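Local coordinates for protein Csc2 (Thermofilum pendens, PDB 4TXD) that probably binds CRISPR RNA as the Cas7-family backbone subunit of a type I-D interference complex, and binds a zinc ion, at residues 51-65 with 277-291. Residues are numbered along the deposited sequence; the frame is centred on the assembly and turned at random.
Sequences HRIEVVFLVRAANYL and TVRVEILGVKAGKYA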
ATOM      1  N   HIS A  51     -17.119   4.417   6.432  1.00 45.90           N
ATOM      2  CA  HIS A  51     -17.103   3.877   5.082  1.00 54.10           C
ATOM      3  C   HIS A  51     -15.683   3.580   4.640  1.00 55.70           C
ATOM      4  O   HIS A  51     -14.716   3.889   5.337  1.00 51.79           O
ATOM      5  CB  HIS A  51     -17.773   4.830   4.090  1.00 43.75           C
ATOM      6  CG  HIS A  51     -17.374   6.260   4.257  1.00 53.83           C
ATOM      7  ND1 HIS A  51     -18.236   7.220   4.743  1.00 55.84           N
ATOM      8  CD2 HIS A  51     -16.210   6.900   3.991  1.00 52.27           C
ATOM      9  CE1 HIS A  51     -17.620   8.388   4.771  1.00 52.53           C
ATOM     10  NE2 HIS A  51     -16.388   8.221   4.322  1.00 56.89           N
ATOM     11  N   ARG A  52     -15.570   2.971   3.470  1.00 33.30           N
ATOM     12  CA  ARG A  52     -14.285   2.537   2.959  1.00 32.90           C
ATOM     13  C   ARG A  52     -14.325   2.564   1.445  1.00 33.98           C
ATOM     14  O   ARG A  52     -15.400   2.530   0.833  1.00 32.14           O
ATOM     15  CB  ARG A  52     -13.955   1.125   3.462  1.00 33.99           C
ATOM     16  CG  ARG A  52     -14.884   0.048   2.903  1.00 40.01           C
ATOM     17  CD  ARG A  52     -14.808  -1.237   3.701  1.00 40.10           C
ATOM     18  NE  ARG A  52     -15.674  -1.207   4.872  1.00 43.53           N
ATOM     19  CZ  ARG A  52     -15.491  -1.955   5.957  1.00 51.99           C
ATOM     20  NH1 ARG A  52     -14.447  -2.776   6.034  1.00 52.34           N
ATOM     21  NH2 ARG A  52     -16.339  -1.868   6.973  1.00 52.92           N
ATOM     22  N   ILE A  53     -13.146   2.636   0.849  1.00 26.37           N
ATOM     23  CA  ILE A  53     -13.007   2.489  -0.580  1.00 27.51           C
ATOM     24  C   ILE A  53     -12.256   1.186  -0.858  1.00 32.91           C
ATOM     25  O   ILE A  53     -11.115   1.011  -0.422  1.00 26.62           O
ATOM     26  CB  ILE A  53     -12.277   3.679  -1.178  1.00 29.42           C
ATOM     27  CG1 ILE A  53     -13.094   4.957  -0.900  1.00 29.66           C
ATOM     28  CG2 ILE A  53     -12.025   3.470  -2.679  1.00 28.64           C
ATOM     29  CD1 ILE A  53     -12.415   6.230  -1.346  1.00 28.68           C
ATOM     30  N   GLU A  54     -12.922   0.260  -1.537  1.00 25.06           N
ATOM     31  CA  GLU A  54     -12.269  -0.955  -2.032  1.00 25.84           C
ATOM     32  C   GLU A  54     -11.518  -0.700  -3.332  1.00 31.87           C
ATOM     33  O   GLU A  54     -12.054  -0.073  -4.248  1.00 27.02           O
ATOM     34  CB  GLU A  54     -13.286  -2.064  -2.279  1.00 28.60           C
ATOM     35  CG  GLU A  54     -13.876  -2.700  -1.059  1.00 34.41           C
ATOM     36  CD  GLU A  54     -14.957  -3.681  -1.435  1.00 38.79           C
ATOM     37  OE1 GLU A  54     -16.045  -3.223  -1.837  1.00 36.03           O
ATOM     38  OE2 GLU A  54     -14.720  -4.905  -1.341  1.00 30.01           O
ATOM     39  N   VAL A  55     -10.283  -1.192  -3.422  1.00 21.73           N
ATOM     40  CA  VAL A  55      -9.569  -1.181  -4.689  1.00 18.48           C
ATOM     41  C   VAL A  55      -9.162  -2.613  -5.076  1.00 29.88           C
ATOM     42  O   VAL A  55      -8.586  -3.350  -4.269  1.00 25.55           O
ATOM     43  CB  VAL A  55      -8.331  -0.253  -4.646  1.00 26.84           C
ATOM     44  CG1 VAL A  55      -7.406  -0.626  -3.525  1.00 39.74           C
ATOM     45  CG2 VAL A  55      -7.596  -0.287  -5.965  1.00 26.78           C
ATOM     46  N   VAL A  56      -9.512  -3.017  -6.296  1.00 23.98           N
ATOM     47  CA  VAL A  56      -9.163  -4.351  -6.795  1.00 22.83           C
ATOM     48  C   VAL A  56      -8.139  -4.189  -7.891  1.00 22.87           C
ATOM     49  O   VAL A  56      -8.271  -3.311  -8.757  1.00 26.61           O
ATOM     50  CB  VAL A  56     -10.400  -5.121  -7.314  1.00 20.79           C
ATOM     51  CG1 VAL A  56      -9.994  -6.434  -8.004  1.00 24.27           C
ATOM     52  CG2 VAL A  56     -11.351  -5.414  -6.171  1.00 24.90           C
ATOM     53  N   PHE A  57      -7.108  -5.025  -7.850  1.00 20.78           N
ATOM     54  CA  PHE A  57      -5.991  -4.887  -8.746  1.00 21.71           C
ATOM     55  C   PHE A  57      -5.393  -6.237  -9.128  1.00 24.71           C
ATOM     56  O   PHE A  57      -5.692  -7.268  -8.514  1.00 21.30           O
ATOM     57  CB  PHE A  57      -4.912  -3.973  -8.124  1.00 23.97           C
ATOM     58  CG  PHE A  57      -4.364  -4.464  -6.794  1.00 25.63           C
ATOM     59  CD1 PHE A  57      -5.025  -4.184  -5.596  1.00 21.67           C
ATOM     60  CD2 PHE A  57      -3.169  -5.169  -6.744  1.00 22.52           C
ATOM     61  CE1 PHE A  57      -4.506  -4.635  -4.368  1.00 22.27           C
ATOM     62  CE2 PHE A  57      -2.640  -5.623  -5.523  1.00 22.18           C
ATOM     63  CZ  PHE A  57      -3.313  -5.348  -4.334  1.00 21.09           C
ATOM     64  N   LEU A  58      -4.557  -6.219 -10.147  1.00 22.21           N
ATOM     65  CA  LEU A  58      -3.832  -7.379 -10.594  1.00 22.06           C
ATOM     66  C   LEU A  58      -2.348  -7.186 -10.406  1.00 23.35           C
ATOM     67  O   LEU A  58      -1.844  -6.141 -10.630  1.00 22.95           O
ATOM     68  CB  LEU A  58      -4.088  -7.639 -12.073  1.00 22.64           C
ATOM     69  CG  LEU A  58      -5.488  -7.997 -12.510  1.00 24.94           C
ATOM     70  CD1 LEU A  58      -5.563  -8.253 -13.999  1.00 22.10           C
ATOM     71  CD2 LEU A  58      -6.042  -9.143 -11.705  1.00 23.67           C
ATOM     72  N   VAL A  59      -1.666  -8.241 -10.012  1.00 21.29           N
ATOM     73  CA  VAL A  59      -0.221  -8.271  -9.983  1.00 19.71           C
ATOM     74  C   VAL A  59       0.272  -9.363 -10.931  1.00 24.99           C
ATOM     75  O   VAL A  59      -0.065 -10.536 -10.762  1.00 24.46           O
ATOM     76  CB  VAL A  59       0.322  -8.553  -8.567  1.00 20.65           C
ATOM     77  CG1 VAL A  59       1.852  -8.493  -8.566  1.00 17.19           C
ATOM     78  CG2 VAL A  59      -0.276  -7.563  -7.567  1.00 22.07           C
ATOM     79  N   ARG A  60       1.054  -8.992 -11.935  1.00 23.63           N
ATOM     80  CA  ARG A  60       1.567 -10.000 -12.851  1.00 25.47           C
ATOM     81  C   ARG A  60       3.087 -10.115 -12.802  1.00 22.22           C
ATOM     82  O   ARG A  60       3.821  -9.128 -12.907  1.00 26.35           O
ATOM     83  CB  ARG A  60       1.110  -9.713 -14.284  1.00 26.75           C
ATOM     84  CG  ARG A  60       1.297 -10.915 -15.191  1.00 27.04           C
ATOM     85  CD  ARG A  60       0.855 -10.650 -16.601  1.00 35.57           C
ATOM     86  NE  ARG A  60       0.736 -11.909 -17.330  1.00 41.45           N
ATOM     87  CZ  ARG A  60       0.569 -11.990 -18.642  1.00 51.25           C
ATOM     88  NH1 ARG A  60       0.515 -10.880 -19.359  1.00 46.82           N
ATOM     89  NH2 ARG A  60       0.457 -13.174 -19.234  1.00 32.02           N
ATOM     90  N   ALA A  61       3.550 -11.348 -12.645  1.00 20.52           N
ATOM     91  CA  ALA A  61       4.967 -11.663 -12.660  1.00 20.93           C
ATOM     92  C   ALA A  61       5.581 -11.483 -14.062  1.00 23.90           C
ATOM     93  O   ALA A  61       5.213 -12.196 -14.997  1.00 24.20           O
ATOM     94  CB  ALA A  61       5.174 -13.096 -12.173  1.00 21.65           C
ATOM     95  N   ALA A  62       6.521 -10.554 -14.197  1.00 28.00           N
ATOM     96  CA  ALA A  62       7.195 -10.321 -15.488  1.00 26.77           C
ATOM     97  C   ALA A  62       8.237 -11.409 -15.752  1.00 29.30           C
ATOM     98  O   ALA A  62       8.185 -12.095 -16.767  1.00 26.87           O
ATOM     99  CB  ALA A  62       7.838  -8.940 -15.517  1.00 36.54           C
ATOM    100  N   ASN A  63       9.172 -11.528 -14.809  0.51 26.96           N
ATOM    101  CA  ASN A  63      10.109 -12.640 -14.730  0.51 27.31           C
ATOM    102  C   ASN A  63       9.614 -13.678 -13.714  0.51 25.20           C
ATOM    103  O   ASN A  63       8.421 -13.754 -13.433  0.51 23.62           O
ATOM    104  CB  ASN A  63      11.510 -12.136 -14.346  0.51 31.43           C
ATOM    105  CG  ASN A  63      11.503 -11.199 -13.121  0.51 30.19           C
ATOM    106  OD1 ASN A  63      10.549 -11.172 -12.337  0.51 21.13           O
ATOM    107  ND2 ASN A  63      12.589 -10.434 -12.957  0.51 30.69           N
ATOM    108  N   TYR A  64      10.398 -14.451 -13.197  1.00 22.81           N
ATOM    109  CA  TYR A  64      10.142 -15.266 -12.013  1.00 23.53           C
ATOM    110  C   TYR A  64      10.019 -14.377 -10.784  1.00 29.14           C
ATOM    111  O   TYR A  64      10.779 -13.477 -10.649  1.00 27.28           O
ATOM    112  CB  TYR A  64      11.237 -16.316 -11.775  1.00 21.54           C
ATOM    113  CG  TYR A  64      11.092 -17.584 -12.560  1.00 27.78           C
ATOM    114  CD1 TYR A  64      11.590 -17.692 -13.839  1.00 20.44           C
ATOM    115  CD2 TYR A  64      10.448 -18.685 -12.031  1.00 22.39           C
ATOM    116  CE1 TYR A  64      11.451 -18.842 -14.556  1.00 21.36           C
ATOM    117  CE2 TYR A  64      10.316 -19.831 -12.752  1.00 21.74           C
ATOM    118  CZ  TYR A  64      10.811 -19.899 -14.023  1.00 27.95           C
ATOM    119  OH  TYR A  64      10.665 -21.041 -14.731  1.00 28.32           O
ATOM    120  N   LEU A  65       9.064 -14.667  -9.908  1.00 20.46           N
ATOM    121  CA  LEU A  65       8.964 -14.027  -8.613  1.00 21.76           C
ATOM    122  C   LEU A  65       9.452 -14.953  -7.525  1.00 29.76           C
ATOM    123  O   LEU A  65       8.980 -16.040  -7.485  1.00 26.78           O
ATOM    124  CB  LEU A  65       7.545 -13.697  -8.258  1.00 27.77           C
ATOM    125  CG  LEU A  65       6.865 -12.505  -8.840  1.00 47.24           C
ATOM    126  CD1 LEU A  65       5.507 -12.335  -8.217  1.00 29.79           C
ATOM    127  CD2 LEU A  65       7.735 -11.290  -8.627  1.00 46.50           C
ATOM    128  N   THR A 277      10.366  -8.863 -10.668  1.00 21.45           N
ATOM    129  CA  THR A 277       9.702  -7.773 -11.373  1.00 21.96           C
ATOM    130  C   THR A 277       8.229  -8.059 -11.613  1.00 22.31           C
ATOM    131  O   THR A 277       7.862  -9.130 -12.095  1.00 23.74           O
ATOM    132  CB  THR A 277      10.394  -7.506 -12.732  1.00 28.63           C
ATOM    133  OG1 THR A 277      11.801  -7.335 -12.516  1.00 33.15           O
ATOM    134  CG2 THR A 277       9.815  -6.273 -13.402  1.00 27.63           C
ATOM    135  N   VAL A 278       7.374  -7.098 -11.280  1.00 20.73           N
ATOM    136  CA  VAL A 278       5.957  -7.255 -11.532  1.00 19.91           C
ATOM    137  C   VAL A 278       5.427  -6.105 -12.363  1.00 31.42           C
ATOM    138  O   VAL A 278       6.100  -5.091 -12.545  1.00 26.39           O
ATOM    139  CB  VAL A 278       5.123  -7.328 -10.225  1.00 21.41           C
ATOM    140  CG1 VAL A 278       5.575  -8.512  -9.366  1.00 25.19           C
ATOM    141  CG2 VAL A 278       5.209  -6.000  -9.451  1.00 19.63           C
ATOM    142  N   ARG A 279       4.217  -6.294 -12.865  1.00 23.94           N
ATOM    143  CA  ARG A 279       3.401  -5.215 -13.382  1.00 28.54           C
ATOM    144  C   ARG A 279       2.065  -5.254 -12.653  1.00 23.54           C
ATOM    145  O   ARG A 279       1.403  -6.296 -12.564  1.00 21.56           O
ATOM    146  CB  ARG A 279       3.203  -5.322 -14.899  1.00 31.07           C
ATOM    147  CG  ARG A 279       2.372  -4.177 -15.455  1.00 36.70           C
ATOM    148  CD  ARG A 279       2.281  -4.185 -16.977  1.00 60.84           C
ATOM    149  NE  ARG A 279       1.431  -3.092 -17.448  1.00 67.13           N
ATOM    150  CZ  ARG A 279       0.189  -3.244 -17.901  1.00 71.34           C
ATOM    151  NH1 ARG A 279      -0.353  -4.453 -17.974  1.00 60.49           N
ATOM    152  NH2 ARG A 279      -0.509  -2.186 -18.297  1.00 65.58           N
ATOM    153  N   VAL A 280       1.685  -4.112 -12.100  1.00 26.05           N
ATOM    154  CA  VAL A 280       0.455  -4.008 -11.343  1.00 20.21           C
ATOM    155  C   VAL A 280      -0.527  -3.172 -12.117  1.00 26.12           C
ATOM    156  O   VAL A 280      -0.154  -2.141 -12.676  1.00 35.03           O
ATOM    157  CB  VAL A 280       0.692  -3.367  -9.945  1.00 27.65           C
ATOM    158  CG1 VAL A 280      -0.624  -3.221  -9.191  1.00 28.90           C
ATOM    159  CG2 VAL A 280       1.716  -4.190  -9.133  1.00 21.53           C
ATOM    160  N   GLU A 281      -1.776  -3.607 -12.167  1.00 26.67           N
ATOM    161  CA  GLU A 281      -2.830  -2.820 -12.801  0.62 33.96           C
ATOM    162  C   GLU A 281      -4.013  -2.637 -11.871  1.00 26.60           C
ATOM    163  O   GLU A 281      -4.548  -3.614 -11.349  1.00 26.71           O
ATOM    164  CB  GLU A 281      -3.320  -3.488 -14.081  0.62 32.89           C
ATOM    165  CG  GLU A 281      -2.245  -3.888 -15.046  0.62 31.92           C
ATOM    166  CD  GLU A 281      -2.791  -4.839 -16.084  0.62 42.56           C
ATOM    167  OE1 GLU A 281      -2.657  -6.070 -15.898  0.62 23.84           O
ATOM    168  OE2 GLU A 281      -3.382  -4.348 -17.068  0.62 34.86           O
ATOM    169  N   ILE A 282      -4.433  -1.387 -11.674  1.00 26.98           N
ATOM    170  CA  ILE A 282      -5.661  -1.118 -10.925  1.00 23.67           C
ATOM    171  C   ILE A 282      -6.843  -1.372 -11.861  1.00 29.07           C
ATOM    172  O   ILE A 282      -6.867  -0.850 -12.979  1.00 31.06           O
ATOM    173  CB  ILE A 282      -5.727   0.343 -10.393  1.00 23.94           C
ATOM    174  CG1 ILE A 282      -4.406   0.752  -9.732  1.00 31.01           C
ATOM    175  CG2 ILE A 282      -6.935   0.531  -9.473  1.00 25.38           C
ATOM    176  CD1 ILE A 282      -4.093  -0.004  -8.452  1.00 31.94           C
ATOM    177  N   LEU A 283      -7.811  -2.147 -11.422  1.00 23.50           N
ATOM    178  CA  LEU A 283      -8.970  -2.433 -12.225  1.00 29.54           C
ATOM    179  C   LEU A 283     -10.219  -1.664 -11.843  1.00 35.57           C
ATOM    180  O   LEU A 283     -11.051  -1.406 -12.661  1.00 29.71           O
ATOM    181  CB  LEU A 283      -9.293  -3.906 -12.215  1.00 26.37           C
ATOM    182  CG  LEU A 283      -8.221  -4.825 -12.764  1.00 26.45           C
ATOM    183  CD1 LEU A 283      -8.751  -6.222 -12.823  1.00 30.93           C
ATOM    184  CD2 LEU A 283      -7.758  -4.381 -14.115  1.00 30.39           C
ATOM    185  N   GLY A 284     -10.355  -1.328 -10.585  1.00 27.53           N
ATOM    186  CA  GLY A 284     -11.594  -0.703 -10.160  1.00 28.88           C
ATOM    187  C   GLY A 284     -11.640  -0.308  -8.704  1.00 40.13           C
ATOM    188  O   GLY A 284     -10.916  -0.868  -7.871  1.00 27.59           O
ATOM    189  N   VAL A 285     -12.491   0.667  -8.403  1.00 31.36           N
ATOM    190  CA  VAL A 285     -12.721   1.093  -7.024  1.00 29.58           C
ATOM    191  C   VAL A 285     -14.213   1.136  -6.703  1.00 30.51           C
ATOM    192  O   VAL A 285     -15.049   1.238  -7.594  1.00 29.87           O
ATOM    193  CB  VAL A 285     -12.114   2.485  -6.736  1.00 33.10           C
ATOM    194  CG1 VAL A 285     -10.613   2.471  -6.947  1.00 29.52           C
ATOM    195  CG2 VAL A 285     -12.777   3.549  -7.619  1.00 26.29           C
ATOM    196  N   LYS A 286     -14.541   1.043  -5.422  1.00 26.39           N
ATOM    197  CA  LYS A 286     -15.916   1.170  -4.972  1.00 30.69           C
ATOM    198  C   LYS A 286     -15.959   1.686  -3.539  1.00 37.14           C
ATOM    199  O   LYS A 286     -15.293   1.144  -2.657  1.00 31.69           O
ATOM    200  CB  LYS A 286     -16.654  -0.164  -5.064  1.00 30.89           C
ATOM    201  CG  LYS A 286     -18.147  -0.029  -4.828  1.00 37.43           C
ATOM    202  CD  LYS A 286     -18.843  -1.369  -4.737  1.00 35.32           C
ATOM    203  CE  LYS A 286     -20.334  -1.181  -4.499  1.00 50.70           C
ATOM    204  NZ  LYS A 286     -21.064  -2.475  -4.495  1.00 55.47           N
ATOM    205  N   ALA A 287     -16.746   2.732  -3.312  1.00 31.91           N
ATOM    206  CA  ALA A 287     -16.947   3.257  -1.965  1.00 34.69           C
ATOM    207  C   ALA A 287     -18.172   2.607  -1.326  1.00 34.01           C
ATOM    208  O   ALA A 287     -19.160   2.326  -2.002  1.00 40.00           O
ATOM    209  CB  ALA A 287     -17.095   4.786  -2.001  1.00 32.06           C
ATOM    210  N   GLY A 288     -18.113   2.359  -0.026  1.00 35.94           N
ATOM    211  CA  GLY A 288     -19.236   1.750   0.659  1.00 37.51           C
ATOM    212  C   GLY A 288     -19.034   1.618   2.150  1.00 36.54           C
ATOM    213  O   GLY A 288     -17.914   1.741   2.653  1.00 36.55           O
ATOM    214  N   LYS A 289     -20.128   1.377   2.862  1.00 37.30           N
ATOM    215  CA  LYS A 289     -20.065   1.140   4.288  1.00 42.28           C
ATOM    216  C   LYS A 289     -19.464  -0.227   4.540  1.00 40.85           C
ATOM    217  O   LYS A 289     -18.645  -0.396   5.443  1.00 39.17           O
ATOM    218  CB  LYS A 289     -21.452   1.241   4.922  1.00 53.47           C
ATOM    219  CG  LYS A 289     -21.462   0.948   6.410  1.00 65.83           C
ATOM    220  CD  LYS A 289     -22.842   1.158   7.014  1.00 70.84           C
ATOM    221  CE  LYS A 289     -22.844   0.831   8.499  1.00 66.61           C
ATOM    222  NZ  LYS A 289     -24.187   1.034   9.110  1.00 87.19           N
ATOM    223  N   TYR A 290     -19.869  -1.199   3.730  1.00 41.45           N
ATOM    224  CA  TYR A 290     -19.339  -2.554   3.835  1.00 40.48           C
ATOM    225  C   TYR A 290     -18.674  -3.000   2.533  1.00 37.12           C
ATOM    226  O   TYR A 290     -19.043  -2.552   1.446  1.00 48.61           O
ATOM    227  CB  TYR A 290     -20.443  -3.537   4.213  1.00 39.22           C
ATOM    228  CG  TYR A 290     -21.133  -3.226   5.526  1.00 58.07           C
ATOM    229  CD1 TYR A 290     -20.489  -3.432   6.741  1.00 51.44           C
ATOM    230  CD2 TYR A 290     -22.435  -2.736   5.551  1.00 55.66           C
ATOM    231  CE1 TYR A 290     -21.118  -3.153   7.944  1.00 65.44           C
ATOM    232  CE2 TYR A 290     -23.072  -2.454   6.750  1.00 65.43           C
ATOM    233  CZ  TYR A 290     -22.410  -2.667   7.941  1.00 67.21           C
ATOM    234  OH  TYR A 290     -23.039  -2.389   9.134  1.00 80.14           O
ATOM    235  N   ALA A 291     -17.690  -3.881   2.655  1.00 34.30           N
ATOM    236  CA  ALA A 291     -16.978  -4.406   1.496  1.00 33.15           C
ATOM    237  C   ALA A 291     -17.910  -5.258   0.646  1.00 35.13           C
ATOM    238  O   ALA A 291     -18.804  -5.915   1.166  1.00 37.63           O
ATOM    239  CB  ALA A 291     -15.772  -5.216   1.940  1.00 33.95           C
TER
HETATM  240  O   HOH W   1     -16.794  -0.697  -1.167  1.00 37.23           O
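V56 faces two residues at once, L283 and G284, so the antiparallel pairing of strands 52-61 and 277-288 carries a classic beta bulge. V56 O takes a firm bond from L283 N at 2.9 Å and only a weak one from G284 N at 3.4 Å, and beyond this point the register slips by one residue. These are neighbouring strands in the antiparallel sheet of the RRM-like domain of this Cas7 protein; strand 240-247 pairs with the other edge of 52-61. Within the bulge, L283 CD1 packs against L58 CG at 3.7 Å, and both leucines touch helix 307-321. On the face that carries V55 and I282, V55 CG2 reaches I282 CG2 at 3.7 Å, next to helix 252-263; V55 puts CG2 anti to its amide nitrogen, with CG1 in the cramped slot at chi1 56°. At the far end R52 bends at chi3 (84°) and grips K289 O side-on with both NE and NH2, each 3.1 Å away. The NH2 bond lies in the carbonyl plane, whereas NE sits well above it; NH1 turns to a salt bridge with E246. A leucine in place of R52 would probably leave K289 O without either side-chain donor and E246 without its charged mate, freeing the turn after G288 to shift. Nearby, the E54 carboxylate lies against A291, OE2 3.5 Å from A291 CB, and is salt-bridged to R244. One water ties this glutamate back to the strand, donating to E54 OE1 at 2.7 Å and to K286 O at 2.8 Å.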